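Amphoterin-induced protein 1 (Mus musculus, PDB 2XOT) promotes the growth and fasciculation of neurites from hippocampal neurons and may mediate homophilic and heterophilic cell-cell interaction as a dimeric leucine-rich-repeat adhesion protein. Local coordinates at residues Thr181-Leu186 with Leu194-Asn199. Residues are numbered along the deposited sequence; the frame is centred on the assembly and turned at random.
Sequences TDLQKL and LYLHNN
Leu183 and Leu194 meet methyl to methyl at the C-terminal end of the leucine-rich-repeat solenoid of AMIGO-1, where LRR 6 passes into the cap, a worked example of how such a coil fills its interior with leucine from both walls. Leu183 can be followed outward from the short helix 180-184. Its CB points toward the segment 194-199, and CG lies beside the backbone N, anti to the carbonyl carbon (chi1 -65°), which carries the branch onward into the interior. There the two methyls part company: CD2 reaches Leu194 CD2 at 3.7 Å, while CD1 comes to 4.3 Å from Leu196 CD1. One side chain thus touches two leucines that stand two residues apart and both face inward, with Tyr195 between them directed elsewhere.

Leu194 answers from the strand with CG anti to its backbone N (chi1 -178°), and its side chain crosses that of Leu183 at about a right angle. The same methyl, Leu194 CD2, also lies 4.3 Å from Leu186 CD2, so it is shared by two leucines of the segment 181-186, three residues apart. All four leucines are buried, and the contact between them is wholly apolar.

Beyond Leu196 the chain turns, and Asn199 ND2 donates to Leu196 O at 3.1 Å, nearly straight at 172° but from above the carbonyl plane. Its ND2 also donates to Leu170 O, and its OD1 accepts from Leu175 N, both in LRR 6, as expected of the consensus asparagine of such repeats.

Strand 194-195 closes this chain's parallel row beside strand 167-169, whose Leu168 touches Leu194. From the C-terminal cap, helix 205-216 packs against the leucines through Leu210 on Leu183, Trp214 on Leu194 and Phe211 on Leu196.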
loop_
_atom_site.group_PDB
_atom_site.type_symbol
_atom_site.label_atom_id
_atom_site.label_comp_id
_atom_site.label_asym_id
_atom_site.label_seq_id
_atom_site.Cartn_x
_atom_site.Cartn_y
_atom_site.Cartn_z
ATOM N N THR B 181 26.073 8.531 20.005
ATOM C CA THR B 181 27.130 8.302 19.018
ATOM C C THR B 181 26.683 7.319 17.940
ATOM O O THR B 181 27.097 7.421 16.780
ATOM C CB THR B 181 28.412 7.752 19.671
ATOM O OG1 THR B 181 28.794 8.617 20.733
ATOM C CG2 THR B 181 29.554 7.716 18.670
ATOM N N ASP B 182 25.853 6.353 18.331
ATOM C CA ASP B 182 25.313 5.402 17.367
ATOM C C ASP B 182 24.274 6.061 16.475
ATOM O O ASP B 182 24.235 5.816 15.267
ATOM C CB ASP B 182 24.664 4.206 18.083
ATOM C CG ASP B 182 25.680 3.295 18.754
ATOM O OD1 ASP B 182 26.815 3.177 18.242
ATOM O OD2 ASP B 182 25.333 2.673 19.779
ATOM N N LEU B 183 23.428 6.887 17.072
ATOM C CA LEU B 183 22.383 7.572 16.327
ATOM C C LEU B 183 22.921 8.563 15.298
ATOM O O LEU B 183 22.337 8.676 14.224
ATOM C CB LEU B 183 21.416 8.302 17.277
ATOM C CG LEU B 183 20.586 7.412 18.208
ATOM C CD1 LEU B 183 19.631 8.263 19.045
ATOM C CD2 LEU B 183 19.840 6.362 17.407
ATOM N N GLN B 184 24.016 9.263 15.643
ATOM C CA GLN B 184 24.673 10.216 14.749
ATOM C C GLN B 184 25.202 9.558 13.468
ATOM O O GLN B 184 25.224 10.166 12.417
ATOM C CB GLN B 184 25.832 10.922 15.466
ATOM C CG GLN B 184 25.953 12.431 15.111
ATOM C CD GLN B 184 26.431 12.743 13.680
ATOM O OE1 GLN B 184 25.842 13.583 12.981
ATOM N NE2 GLN B 184 27.525 12.103 13.260
ATOM N N LYS B 185 25.625 8.310 13.571
ATOM C CA LYS B 185 26.168 7.563 12.443
ATOM C C LYS B 185 25.131 7.068 11.463
ATOM O O LYS B 185 25.478 6.659 10.344
ATOM C CB LYS B 185 26.955 6.360 12.967
ATOM C CG LYS B 185 28.276 6.749 13.533
ATOM C CD LYS B 185 28.859 5.693 14.461
ATOM C CE LYS B 185 30.212 6.196 14.980
ATOM N NZ LYS B 185 30.740 5.433 16.142
ATOM N N LEU B 186 23.859 7.097 11.853
ATOM C CA LEU B 186 22.798 6.555 11.007
ATOM C C LEU B 186 22.626 7.424 9.767
ATOM O O LEU B 186 22.868 8.614 9.814
ATOM C CB LEU B 186 21.455 6.487 11.749
ATOM C CG LEU B 186 21.072 5.327 12.680
ATOM C CD1 LEU B 186 22.271 4.607 13.200
ATOM C CD2 LEU B 186 20.172 5.839 13.836
ATOM N N LEU B 194 12.774 8.221 12.918
ATOM C CA LEU B 194 13.067 7.767 14.264
ATOM C C LEU B 194 12.424 8.732 15.249
ATOM O O LEU B 194 12.948 9.832 15.473
ATOM C CB LEU B 194 14.580 7.725 14.492
ATOM C CG LEU B 194 15.040 7.219 15.849
ATOM C CD1 LEU B 194 14.378 5.830 16.141
ATOM C CD2 LEU B 194 16.590 7.163 15.887
ATOM N N TYR B 195 11.286 8.327 15.815
ATOM C CA TYR B 195 10.467 9.205 16.646
ATOM C C TYR B 195 10.760 8.951 18.134
ATOM O O TYR B 195 10.581 7.844 18.644
ATOM C CB TYR B 195 8.960 9.071 16.327
ATOM C CG TYR B 195 8.539 9.423 14.897
ATOM C CD1 TYR B 195 8.256 10.740 14.531
ATOM C CD2 TYR B 195 8.390 8.454 13.930
ATOM C CE1 TYR B 195 7.860 11.068 13.242
ATOM C CE2 TYR B 195 8.015 8.783 12.627
ATOM C CZ TYR B 195 7.757 10.087 12.289
ATOM O OH TYR B 195 7.367 10.410 11.012
ATOM N N LEU B 196 11.227 9.990 18.826
ATOM C CA LEU B 196 11.676 9.883 20.199
ATOM C C LEU B 196 10.987 10.885 21.127
ATOM O O LEU B 196 11.389 11.029 22.288
ATOM C CB LEU B 196 13.200 10.067 20.271
ATOM C CG LEU B 196 14.060 9.101 19.428
ATOM C CD1 LEU B 196 15.544 9.501 19.439
ATOM C CD2 LEU B 196 13.924 7.628 19.879
ATOM N N HIS B 197 9.941 11.541 20.630
ATOM C CA HIS B 197 9.290 12.628 21.366
ATOM C C HIS B 197 8.436 12.049 22.499
ATOM O O HIS B 197 8.070 10.872 22.489
ATOM C CB HIS B 197 8.428 13.528 20.447
ATOM C CG HIS B 197 7.402 12.783 19.664
ATOM N ND1 HIS B 197 6.090 12.648 20.083
ATOM C CD2 HIS B 197 7.507 12.073 18.519
ATOM C CE1 HIS B 197 5.434 11.902 19.216
ATOM N NE2 HIS B 197 6.269 11.537 18.261
ATOM N N ASN B 198 8.156 12.893 23.472
ATOM C CA ASN B 198 7.349 12.531 24.620
ATOM C C ASN B 198 7.944 11.374 25.436
ATOM O O ASN B 198 7.260 10.418 25.824
ATOM C CB ASN B 198 5.895 12.283 24.205
ATOM C CG ASN B 198 4.922 12.433 25.389
ATOM O OD1 ASN B 198 5.151 13.251 26.281
ATOM N ND2 ASN B 198 3.864 11.605 25.416
ATOM N N ASN B 199 9.248 11.484 25.675
ATOM C CA ASN B 199 9.991 10.599 26.539
ATOM C C ASN B 199 10.755 11.491 27.504
ATOM O O ASN B 199 11.177 12.606 27.152
ATOM C CB ASN B 199 11.014 9.766 25.774
ATOM C CG ASN B 199 10.417 8.545 25.112
ATOM O OD1 ASN B 199 10.098 7.562 25.777
ATOM N ND2 ASN B 199 10.296 8.588 23.795
#